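Local coordinates for cytochrome C3 (Desulfovibrio desulfuricans, PDB 1UP9), which binds four heme c groups covalently and probably works as a small electron carrier in electron transport, at residues Met19-His22 with Ala23-Lys27; His76-Cys79 with Leu80-His83; His52-Leu55 with Thr56-Lys59. All coordinates share one frame; numbering follows the deposited sequence. Where two conformers were deposited one is given.

Contact 1 (Met19-His22 with Ala23-Lys27). With HEC (heme c), chain B; SO4 (sulfate ion), chain F.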
loop_
_atom_site.group_PDB
_atom_site.type_symbol
_atom_site.label_atom_id
_atom_site.label_comp_id
_atom_site.label_asym_id
_atom_site.label_seq_id
_atom_site.Cartn_x
_atom_site.Cartn_y
_atom_site.Cartn_z
ATOM N N MET A 19 -9.254 0.392 4.255
ATOM C CA MET A 19 -8.610 0.540 5.550
ATOM C C MET A 19 -7.301 -0.250 5.596
ATOM O O MET A 19 -7.243 -1.425 5.185
ATOM C CB MET A 19 -9.541 0.086 6.670
ATOM C CG MET A 19 -10.871 0.860 6.630
ATOM S SD MET A 19 -10.702 2.666 6.812
ATOM C CE MET A 19 -10.228 2.822 8.534
ATOM N N PHE A 20 -6.276 0.428 6.118
ATOM C CA PHE A 20 -4.957 -0.196 6.194
ATOM C C PHE A 20 -4.627 -0.494 7.669
ATOM O O PHE A 20 -4.555 0.460 8.490
ATOM C CB PHE A 20 -3.875 0.703 5.557
ATOM C CG PHE A 20 -2.486 0.106 5.825
ATOM C CD1 PHE A 20 -2.017 -0.986 5.124
ATOM C CD2 PHE A 20 -1.689 0.694 6.821
ATOM C CE1 PHE A 20 -0.782 -1.515 5.407
ATOM C CE2 PHE A 20 -0.439 0.171 7.104
ATOM C CZ PHE A 20 0.012 -0.931 6.391
ATOM N N PRO A 21 -4.406 -1.743 8.042
ATOM C CA PRO A 21 -4.009 -2.072 9.412
ATOM C C PRO A 21 -2.499 -2.189 9.580
ATOM O O PRO A 21 -1.870 -3.026 8.880
ATOM C CB PRO A 21 -4.646 -3.479 9.599
ATOM C CG PRO A 21 -4.617 -4.113 8.249
ATOM C CD PRO A 21 -4.558 -2.985 7.241
ATOM N N HIS A 22 -1.897 -1.397 10.450
ATOM C CA HIS A 22 -0.465 -1.528 10.655
ATOM C C HIS A 22 -0.125 -2.820 11.391
ATOM O O HIS A 22 1.002 -3.345 11.202
ATOM C CB HIS A 22 0.150 -0.357 11.445
ATOM C CG HIS A 22 0.403 0.812 10.546
ATOM N ND1 HIS A 22 -0.570 1.718 10.150
ATOM C CD2 HIS A 22 1.516 1.259 9.944
ATOM C CE1 HIS A 22 -0.047 2.656 9.364
ATOM N NE2 HIS A 22 1.252 2.404 9.208
ATOM N N ALA A 23 -0.970 -3.395 12.258
ATOM C CA ALA A 23 -0.550 -4.472 13.142
ATOM C C ALA A 23 -0.029 -5.690 12.391
ATOM O O ALA A 23 1.021 -6.208 12.817
ATOM C CB ALA A 23 -1.646 -4.912 14.090
ATOM N N PRO A 24 -0.651 -6.216 11.345
ATOM C CA PRO A 24 -0.103 -7.350 10.604
ATOM C C PRO A 24 1.260 -7.071 9.989
ATOM O O PRO A 24 1.939 -8.033 9.580
ATOM C CB PRO A 24 -1.168 -7.605 9.516
ATOM C CG PRO A 24 -2.432 -7.105 10.152
ATOM C CD PRO A 24 -1.999 -5.824 10.837
ATOM N N HIS A 25 1.586 -5.774 9.891
ATOM C CA HIS A 25 2.825 -5.373 9.223
ATOM C C HIS A 25 3.877 -5.003 10.239
ATOM O O HIS A 25 4.874 -4.360 9.873
ATOM C CB HIS A 25 2.512 -4.197 8.275
ATOM C CG HIS A 25 1.480 -4.553 7.237
ATOM N ND1 HIS A 25 0.132 -4.251 7.416
ATOM C CD2 HIS A 25 1.549 -5.220 6.080
ATOM C CE1 HIS A 25 -0.559 -4.688 6.389
ATOM N NE2 HIS A 25 0.289 -5.308 5.551
ATOM N N GLU A 26 3.744 -5.396 11.513
ATOM C CA GLU A 26 4.703 -4.973 12.532
ATOM C C GLU A 26 6.122 -5.458 12.255
ATOM O O GLU A 26 7.025 -4.790 12.738
ATOM C CB GLU A 26 4.260 -5.447 13.922
ATOM C CG GLU A 26 3.079 -4.570 14.325
ATOM C CD GLU A 26 2.557 -4.888 15.722
ATOM O OE1 GLU A 26 3.258 -5.657 16.423
ATOM O OE2 GLU A 26 1.477 -4.343 16.054
ATOM N N LYS A 27 6.315 -6.530 11.510
ATOM C CA LYS A 27 7.710 -6.986 11.265
ATOM C C LYS A 27 8.239 -6.430 9.944
ATOM O O LYS A 27 9.391 -6.654 9.574
ATOM C CB LYS A 27 7.844 -8.521 11.365
ATOM C CG LYS A 27 7.324 -9.119 12.666
ATOM C CD LYS A 27 8.189 -8.736 13.831
ATOM C CE LYS A 27 7.829 -9.426 15.150
ATOM N NZ LYS A 27 6.816 -10.498 14.933
HETATM FE FE HEC B . 2.547 3.479 8.109
HETATM C CHA HEC B . -0.104 5.604 7.663
HETATM C CHB HEC B . 3.765 5.467 10.493
HETATM C CHC HEC B . 4.872 1.067 8.877
HETATM C CHD HEC B . 1.751 1.774 5.229
HETATM N NA HEC B . 1.914 5.168 8.975
HETATM C C1A HEC B . 0.829 5.976 8.616
HETATM C C2A HEC B . 0.854 7.205 9.384
HETATM C C3A HEC B . 1.922 7.139 10.191
HETATM C C4A HEC B . 2.607 5.893 9.915
HETATM C CMA HEC B . 2.381 8.151 11.261
HETATM C CAA HEC B . -0.149 8.346 9.250
HETATM C CBA HEC B . 0.310 9.335 8.153
HETATM C CGA HEC B . 0.091 8.794 6.750
HETATM O O1A HEC B . 1.113 8.479 6.083
HETATM O O2A HEC B . -1.116 8.709 6.386
HETATM N NB HEC B . 3.977 3.288 9.484
HETATM C C1B HEC B . 4.388 4.256 10.365
HETATM C C2B HEC B . 5.552 3.798 11.106
HETATM C C3B HEC B . 5.821 2.545 10.670
HETATM C C4B HEC B . 4.875 2.239 9.624
HETATM C CMB HEC B . 6.244 4.632 12.183
HETATM C CAB HEC B . 6.882 1.552 11.122
HETATM C CBB HEC B . 6.816 1.284 12.648
HETATM N NC HEC B . 3.165 1.797 7.236
HETATM C C1C HEC B . 4.135 0.903 7.712
HETATM C C2C HEC B . 4.292 -0.195 6.795
HETATM C C3C HEC B . 3.469 0.031 5.791
HETATM C C4C HEC B . 2.743 1.244 6.042
HETATM C CMC HEC B . 5.326 -1.299 7.045
HETATM C CAC HEC B . 3.288 -0.777 4.497
HETATM C CBC HEC B . 3.076 -2.303 4.697
HETATM N ND HEC B . 1.128 3.682 6.717
HETATM C C1D HEC B . 0.986 2.875 5.589
HETATM C C2D HEC B . -0.152 3.354 4.829
HETATM C C3D HEC B . -0.680 4.412 5.486
HETATM C C4D HEC B . 0.110 4.627 6.683
HETATM C CMD HEC B . -0.613 2.725 3.529
HETATM C CAD HEC B . -1.877 5.270 5.059
HETATM C CBD HEC B . -1.375 6.527 4.310
HETATM C CGD HEC B . -2.435 7.267 3.537
HETATM O O1D HEC B . -2.104 7.633 2.390
HETATM O O2D HEC B . -3.527 7.456 4.033
HETATM S S SO4 F . -4.191 -1.872 13.004
HETATM O O1 SO4 F . -3.637 -3.357 12.911
HETATM O O2 SO4 F . -3.883 -1.465 14.371
HETATM O O3 SO4 F . -3.726 -1.044 12.118
HETATM O O4 SO4 F . -5.622 -1.983 13.037
#
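Pro21 O accepts the ring N-H of His25, with ND1 2.8 Å from that oxygen. The carbonyl oxygen lies almost exactly in the imidazole plane, and ND1 approaches nearly end-on to the C=O bond (162° at the oxygen). With the proton on ND1, NE2 keeps its lone pair for a metal, and it is NE2 of His25 that ligates the iron of a second heme. A histidine suits this place because its two nitrogens can do these different jobs, and the bond to Pro21 fixes the rotation of the ring.

A second bond, from His25 N to His22 O at 2.8 Å, closes the tight turn that runs through the 3-10 pair Ala23 and Pro24. Here the donor stands above the carbonyl plane. Pro24 has no N-H to give; its CD instead packs 3.7 Å from CB of Pro21, one stiff ring set across the other.

His22 points its NE2 at the iron of the chain B heme, 2.0 Å away, with His34 as the other axial ligand. Phe20 fills the corner between the two imidazoles. A chi1 of 172° swings its ring away from its own N to reach the heme, put CE2 over the centre of the His22 ring and bring CE1 within 3.3 Å of CE1 of His25. The Phe20 and His25 planes are inclined by only 24° but slid apart, so they hardly overlap. At the turn, a sulfate probably taken from the crystallisation liquor accepts from Ala23 N at 2.7 Å and, weakly, from His22 N.

Two axial histidines three residues apart, serving two different hemes, belong to the closely packed bis-histidine heme core of the tetraheme cytochromes c3.

Contact 2 (His76-Cys79 with Leu80-His83). With HEC (heme c), chain D.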
loop_
_atom_site.group_PDB
_atom_site.type_symbol
_atom_site.label_atom_id
_atom_site.label_comp_id
_atom_site.label_asym_id
_atom_site.label_seq_id
_atom_site.Cartn_x
_atom_site.Cartn_y
_atom_site.Cartn_z
ATOM N N HIS A 76 9.803 0.768 -5.441
ATOM C CA HIS A 76 9.549 0.452 -4.023
ATOM C C HIS A 76 8.516 -0.667 -4.062
ATOM O O HIS A 76 7.954 -0.955 -5.135
ATOM C CB HIS A 76 9.083 1.664 -3.224
ATOM C CG HIS A 76 10.105 2.769 -3.280
ATOM N ND1 HIS A 76 11.342 2.668 -2.672
ATOM C CD2 HIS A 76 10.053 3.954 -3.915
ATOM C CE1 HIS A 76 12.020 3.779 -2.911
ATOM N NE2 HIS A 76 11.255 4.560 -3.658
ATOM N N THR A 77 8.237 -1.288 -2.931
ATOM C CA THR A 77 7.342 -2.429 -2.892
ATOM C C THR A 77 5.906 -1.960 -2.719
ATOM O O THR A 77 5.550 -1.251 -1.759
ATOM C CB THR A 77 7.739 -3.332 -1.697
ATOM O OG1 THR A 77 9.092 -3.798 -1.936
ATOM C CG2 THR A 77 6.870 -4.559 -1.583
ATOM N N SER A 78 5.041 -2.361 -3.645
ATOM C CA SER A 78 3.614 -2.139 -3.552
ATOM C C SER A 78 2.930 -3.210 -2.702
ATOM O O SER A 78 3.428 -4.278 -2.390
ATOM C CB SER A 78 2.966 -2.153 -4.959
ATOM O OG SER A 78 2.950 -3.534 -5.346
ATOM N N CYS A 79 1.681 -2.867 -2.317
ATOM C CA CYS A 79 0.882 -3.800 -1.519
ATOM C C CYS A 79 0.761 -5.141 -2.233
ATOM O O CYS A 79 0.996 -6.181 -1.612
ATOM C CB CYS A 79 -0.551 -3.291 -1.308
ATOM S SG CYS A 79 -0.692 -1.528 -0.809
ATOM N N LEU A 80 0.353 -5.098 -3.509
ATOM C CA LEU A 80 0.086 -6.375 -4.188
ATOM C C LEU A 80 1.374 -7.109 -4.501
ATOM O O LEU A 80 1.343 -8.347 -4.563
ATOM C CB LEU A 80 -0.730 -6.153 -5.474
ATOM C CG LEU A 80 -2.229 -6.116 -5.327
ATOM C CD1 LEU A 80 -2.741 -7.527 -5.033
ATOM C CD2 LEU A 80 -2.664 -5.196 -4.219
ATOM N N ALA A 81 2.509 -6.402 -4.686
ATOM C CA ALA A 81 3.774 -7.127 -4.933
ATOM C C ALA A 81 4.141 -7.953 -3.736
ATOM O O ALA A 81 4.459 -9.136 -3.807
ATOM C CB ALA A 81 4.872 -6.130 -5.236
ATOM N N CYS A 82 4.112 -7.337 -2.547
ATOM C CA CYS A 82 4.480 -8.136 -1.374
ATOM C C CYS A 82 3.432 -9.163 -1.070
ATOM O O CYS A 82 3.761 -10.321 -0.798
ATOM C CB CYS A 82 4.675 -7.221 -0.133
ATOM S SG CYS A 82 5.165 -8.274 1.268
ATOM N N HIS A 83 2.137 -8.832 -1.154
ATOM C CA HIS A 83 1.125 -9.852 -0.869
ATOM C C HIS A 83 1.229 -11.033 -1.829
ATOM O O HIS A 83 0.953 -12.153 -1.381
ATOM C CB HIS A 83 -0.276 -9.204 -0.930
ATOM C CG HIS A 83 -0.558 -8.390 0.290
ATOM N ND1 HIS A 83 -1.856 -7.936 0.479
ATOM C CD2 HIS A 83 0.174 -7.997 1.359
ATOM C CE1 HIS A 83 -1.893 -7.269 1.615
ATOM N NE2 HIS A 83 -0.685 -7.266 2.190
HETATM FE FE HEC D . -0.188 -6.281 3.870
HETATM C CHA HEC D . -1.758 -8.571 5.850
HETATM C CHB HEC D . -3.150 -4.518 3.539
HETATM C CHC HEC D . 1.413 -3.846 2.085
HETATM C CHD HEC D . 2.736 -8.049 4.138
HETATM N NA HEC D . -2.042 -6.530 4.507
HETATM C C1A HEC D . -2.510 -7.532 5.334
HETATM C C2A HEC D . -3.941 -7.384 5.536
HETATM C C3A HEC D . -4.329 -6.263 4.927
HETATM C C4A HEC D . -3.153 -5.695 4.289
HETATM C CMA HEC D . -5.732 -5.659 4.842
HETATM C CAA HEC D . -4.804 -8.457 6.237
HETATM C CBA HEC D . -5.035 -8.110 7.726
HETATM C CGA HEC D . -6.097 -9.057 8.289
HETATM O O1A HEC D . -5.667 -9.953 9.021
HETATM O O2A HEC D . -7.271 -8.851 7.961
HETATM N NB HEC D . -0.750 -4.569 3.033
HETATM C C1B HEC D . -2.027 -4.000 2.915
HETATM C C2B HEC D . -1.995 -2.805 2.092
HETATM C C3B HEC D . -0.705 -2.624 1.743
HETATM C C4B HEC D . 0.055 -3.727 2.300
HETATM C CMB HEC D . -3.248 -1.995 1.728
HETATM C CAB HEC D . -0.035 -1.567 0.888
HETATM C CBB HEC D . -0.315 -0.128 1.444
HETATM N NC HEC D . 1.666 -6.026 3.214
HETATM C C1C HEC D . 2.145 -4.965 2.485
HETATM C C2C HEC D . 3.551 -5.152 2.173
HETATM C C3C HEC D . 3.930 -6.343 2.713
HETATM C C4C HEC D . 2.743 -6.872 3.393
HETATM C CMC HEC D . 4.342 -4.142 1.322
HETATM C CAC HEC D . 5.252 -7.100 2.667
HETATM C CBC HEC D . 6.518 -6.265 2.564
HETATM N ND HEC D . 0.361 -7.975 4.747
HETATM C C1D HEC D . 1.632 -8.531 4.810
HETATM C C2D HEC D . 1.644 -9.678 5.671
HETATM C C3D HEC D . 0.398 -9.814 6.146
HETATM C C4D HEC D . -0.418 -8.768 5.605
HETATM C CMD HEC D . 2.905 -10.495 5.998
HETATM C CAD HEC D . -0.041 -10.863 7.167
HETATM C CBD HEC D . -0.271 -12.210 6.443
HETATM C CGD HEC D . -0.392 -13.328 7.473
HETATM O O1D HEC D . -1.366 -13.240 8.240
HETATM O O2D HEC D . 0.488 -14.215 7.472
#
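Cys79 and His83, one helical turn apart and joined by the bond from His83 N to Cys79 O (2.9 Å), both hold the chain D heme. Cys79 SG forms a thioether to CAB of the heme and Cys82 SG another to its CAC, each 1.8 Å long, while His83 NE2 sits 2.0 Å from the iron. The two cysteines use different torsions. Cys79 keeps SG beside its backbone N (chi1 -46°), whereas Cys82 turns SG away from the N (chi1 -179°), and the sulfurs thereby part to reach two pyrrole rings. Cysteine is required at both places for the thioethers, and the unprotonated nitrogen of histidine provides an axial ligand.

Behind this shell lies the start of the helix. Cys82 N meets Ser78 O at 3.1 Å, almost straight at 175°, so the second cysteine rides on a regular helical bond just as the histidine does. Ser78 is the N-cap: its OG folds back over the helix start to accept from Ala81 N at 3.0 Å. Serine fits because it is short enough to do so, and its OG is also hydrogen-bonded to Ala70 O. Just before it, Thr77 lays CG2 against CB of Cys82, 3.7 Å away, and beside a heme methyl.

The run Cys79 to His83 is the classical C-x-x-C-H heme-binding motif, wound here as the first turn of helix 79-89. Helix 94-98 flanks it, where Leu97 O takes a hydrogen bond from His83 ND1 and Thr98 touches both Leu80 and His83; on the side of helix 64-69, Leu80 makes a backbone hydrogen bond with Val68.

Contact 3 (His52-Leu55 with Thr56-Lys59). With HEC (heme c), chain C.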
loop_
_atom_site.group_PDB
_atom_site.type_symbol
_atom_site.label_atom_id
_atom_site.label_comp_id
_atom_site.label_asym_id
_atom_site.label_seq_id
_atom_site.Cartn_x
_atom_site.Cartn_y
_atom_site.Cartn_z
ATOM N N HIS A 52 1.893 10.739 -4.502
ATOM C CA HIS A 52 1.091 9.954 -5.449
ATOM C C HIS A 52 -0.315 10.550 -5.524
ATOM O O HIS A 52 -1.293 9.924 -5.137
ATOM C CB HIS A 52 1.047 8.448 -5.085
ATOM C CG HIS A 52 2.440 7.956 -4.848
ATOM N ND1 HIS A 52 3.276 7.735 -5.931
ATOM C CD2 HIS A 52 3.171 7.692 -3.746
ATOM C CE1 HIS A 52 4.463 7.334 -5.487
ATOM N NE2 HIS A 52 4.415 7.308 -4.166
ATOM N N ASP A 53 -0.359 11.780 -6.039
ATOM C CA ASP A 53 -1.570 12.591 -5.933
ATOM C C ASP A 53 -2.456 12.484 -7.160
ATOM O O ASP A 53 -3.416 13.262 -7.286
ATOM C CB ASP A 53 -1.192 14.045 -5.621
ATOM C CG ASP A 53 -0.235 14.702 -6.584
ATOM O OD1 ASP A 53 0.262 14.065 -7.535
ATOM O OD2 ASP A 53 0.017 15.913 -6.377
ATOM N N ASP A 54 -2.195 11.534 -8.060
ATOM C CA ASP A 54 -3.172 11.248 -9.098
ATOM C C ASP A 54 -4.024 10.078 -8.611
ATOM O O ASP A 54 -3.637 8.903 -8.592
ATOM C CB ASP A 54 -2.474 10.936 -10.420
ATOM C CG ASP A 54 -3.445 10.741 -11.570
ATOM O OD1 ASP A 54 -4.639 10.479 -11.341
ATOM O OD2 ASP A 54 -2.961 10.861 -12.725
ATOM N N LEU A 55 -5.220 10.413 -8.139
ATOM C CA LEU A 55 -6.122 9.449 -7.530
ATOM C C LEU A 55 -7.017 8.806 -8.595
ATOM O O LEU A 55 -7.879 7.998 -8.232
ATOM C CB LEU A 55 -6.961 10.044 -6.374
ATOM C CG LEU A 55 -6.192 10.611 -5.160
ATOM C CD1 LEU A 55 -7.156 10.811 -3.990
ATOM C CD2 LEU A 55 -4.998 9.785 -4.724
ATOM N N THR A 56 -6.847 9.121 -9.890
ATOM C CA THR A 56 -7.756 8.477 -10.839
ATOM C C THR A 56 -7.004 7.674 -11.883
ATOM O O THR A 56 -7.492 6.653 -12.393
ATOM C CB THR A 56 -8.712 9.496 -11.499
ATOM O OG1 THR A 56 -7.958 10.520 -12.158
ATOM C CG2 THR A 56 -9.604 10.146 -10.442
ATOM N N ALA A 57 -5.789 8.067 -12.243
ATOM C CA ALA A 57 -5.099 7.302 -13.285
ATOM C C ALA A 57 -4.685 5.940 -12.755
ATOM O O ALA A 57 -4.443 5.790 -11.562
ATOM C CB ALA A 57 -3.861 8.025 -13.763
ATOM N N LYS A 58 -4.568 4.968 -13.648
ATOM C CA LYS A 58 -4.174 3.624 -13.245
ATOM C C LYS A 58 -2.682 3.377 -13.363
ATOM O O LYS A 58 -2.134 2.369 -12.890
ATOM C CB LYS A 58 -4.895 2.570 -14.104
ATOM C CG LYS A 58 -6.382 2.458 -13.747
ATOM N N LYS A 59 -1.969 4.278 -14.047
ATOM C CA LYS A 59 -0.542 4.005 -14.264
ATOM C C LYS A 59 0.262 5.263 -14.021
ATOM O O LYS A 59 -0.285 6.372 -13.973
ATOM C CB LYS A 59 -0.305 3.483 -15.675
ATOM C CG LYS A 59 -1.220 2.364 -16.123
HETATM FE FE HEC C . 6.020 6.856 -3.023
HETATM C CHA HEC C . 7.763 5.934 -5.762
HETATM C CHB HEC C . 4.715 3.733 -2.774
HETATM C CHC HEC C . 4.597 7.686 -0.020
HETATM C CHD HEC C . 7.009 10.139 -3.448
HETATM N NA HEC C . 6.217 5.152 -4.034
HETATM C C1A HEC C . 6.949 4.972 -5.168
HETATM C C2A HEC C . 6.780 3.614 -5.653
HETATM C C3A HEC C . 6.003 2.948 -4.789
HETATM C C4A HEC C . 5.593 3.926 -3.792
HETATM C CMA HEC C . 5.568 1.479 -4.786
HETATM C CAA HEC C . 7.429 3.111 -6.954
HETATM C CBA HEC C . 6.626 3.552 -8.184
HETATM C CGA HEC C . 7.330 3.197 -9.480
HETATM O O1A HEC C . 8.349 2.486 -9.429
HETATM O O2A HEC C . 6.816 3.658 -10.513
HETATM N NB HEC C . 4.868 5.917 -1.693
HETATM C C1B HEC C . 4.396 4.601 -1.767
HETATM C C2B HEC C . 3.489 4.329 -0.673
HETATM C C3B HEC C . 3.465 5.466 0.076
HETATM C C4B HEC C . 4.331 6.427 -0.531
HETATM C CMB HEC C . 2.741 2.999 -0.494
HETATM C CAB HEC C . 2.674 5.729 1.362
HETATM C CBB HEC C . 2.935 4.669 2.460
HETATM N NC HEC C . 5.810 8.537 -1.969
HETATM C C1C HEC C . 5.197 8.692 -0.743
HETATM C C2C HEC C . 5.244 10.059 -0.339
HETATM C C3C HEC C . 5.845 10.763 -1.331
HETATM C C4C HEC C . 6.269 9.821 -2.320
HETATM C CMC HEC C . 4.656 10.616 0.981
HETATM C CAC HEC C . 6.008 12.294 -1.464
HETATM C CBC HEC C . 6.820 12.940 -0.332
HETATM N ND HEC C . 7.141 7.841 -4.336
HETATM C C1D HEC C . 7.483 9.173 -4.331
HETATM C C2D HEC C . 8.444 9.429 -5.381
HETATM C C3D HEC C . 8.666 8.259 -6.023
HETATM C C4D HEC C . 7.828 7.257 -5.394
HETATM C CMD HEC C . 9.078 10.819 -5.628
HETATM C CAD HEC C . 9.584 7.977 -7.221
HETATM C CBD HEC C . 11.054 7.718 -6.860
HETATM C CGD HEC C . 11.338 6.475 -6.053
HETATM O O1D HEC C . 11.249 5.343 -6.589
HETATM O O2D HEC C . 11.685 6.696 -4.866
HETATM O O HOH W 1 -4.793 6.544 -8.975
HETATM O O HOH W 2 -6.847 12.644 -11.095
#
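An Asx turn at the protein surface is built on Asp54, whose OD1 reaches forward to the backbone of Thr56 and Ala57. Thr56 N lies 3.0 Å from OD1 and approaches nearly end-on to its C-O bond. Ala57 N comes to the same oxygen at 2.8 Å, along a straight N-H (169°) but from well above the carboxylate plane. One oxygen thus takes two amide protons from different directions, a task that suits an acidic side chain, since a negative carboxylate would favour such crowding of donors. The carboxylate, turned away from its own N by chi1 -175°, lies alongside the chain that follows, and OD2 comes close to CB of Ala57, a residue whose small methyl leaves room for it.

The turn begins two residues after His52, the end of the C-x-x-x-x-C-H heme site, which ligates the chain C iron through NE2 opposite His35. Backbone bonds from Asp54 to Lys62 and Leu64 tie it to the entry of helix 64-69. One water donates to Asp54 OD1 at 3.1 Å and pairs with Thr56 OG1 at 2.6 Å, a place where a threonine hydroxyl suits the wet outer side. Another stands 2.7 Å from both Asp54 O and Ala57 O, with more acceptors about it than its two protons can serve.

How the contacts relate
Contact 2 is largely buried, contact 1 partly so, and contact 3 lies at the surface. The first two meet at a single heme: His25 of contact 1 and His83 of contact 2 ligate its iron together, although they are far apart in sequence. Contact 3 stands away from both, on the other side of the chain's centre from contact 1. All three hold an axial histidine, but the crossing interactions differ: stacked rings and heme thioethers inside; outside, a carboxylate accepts loop amides while waters bridge the carboxylate, a hydroxyl and carbonyl oxygens. Only contact 2 lies on one of the chain's helices, 79-89, while contact 1 passes from a strand into a short 3-10 turn and contact 3 is loop throughout.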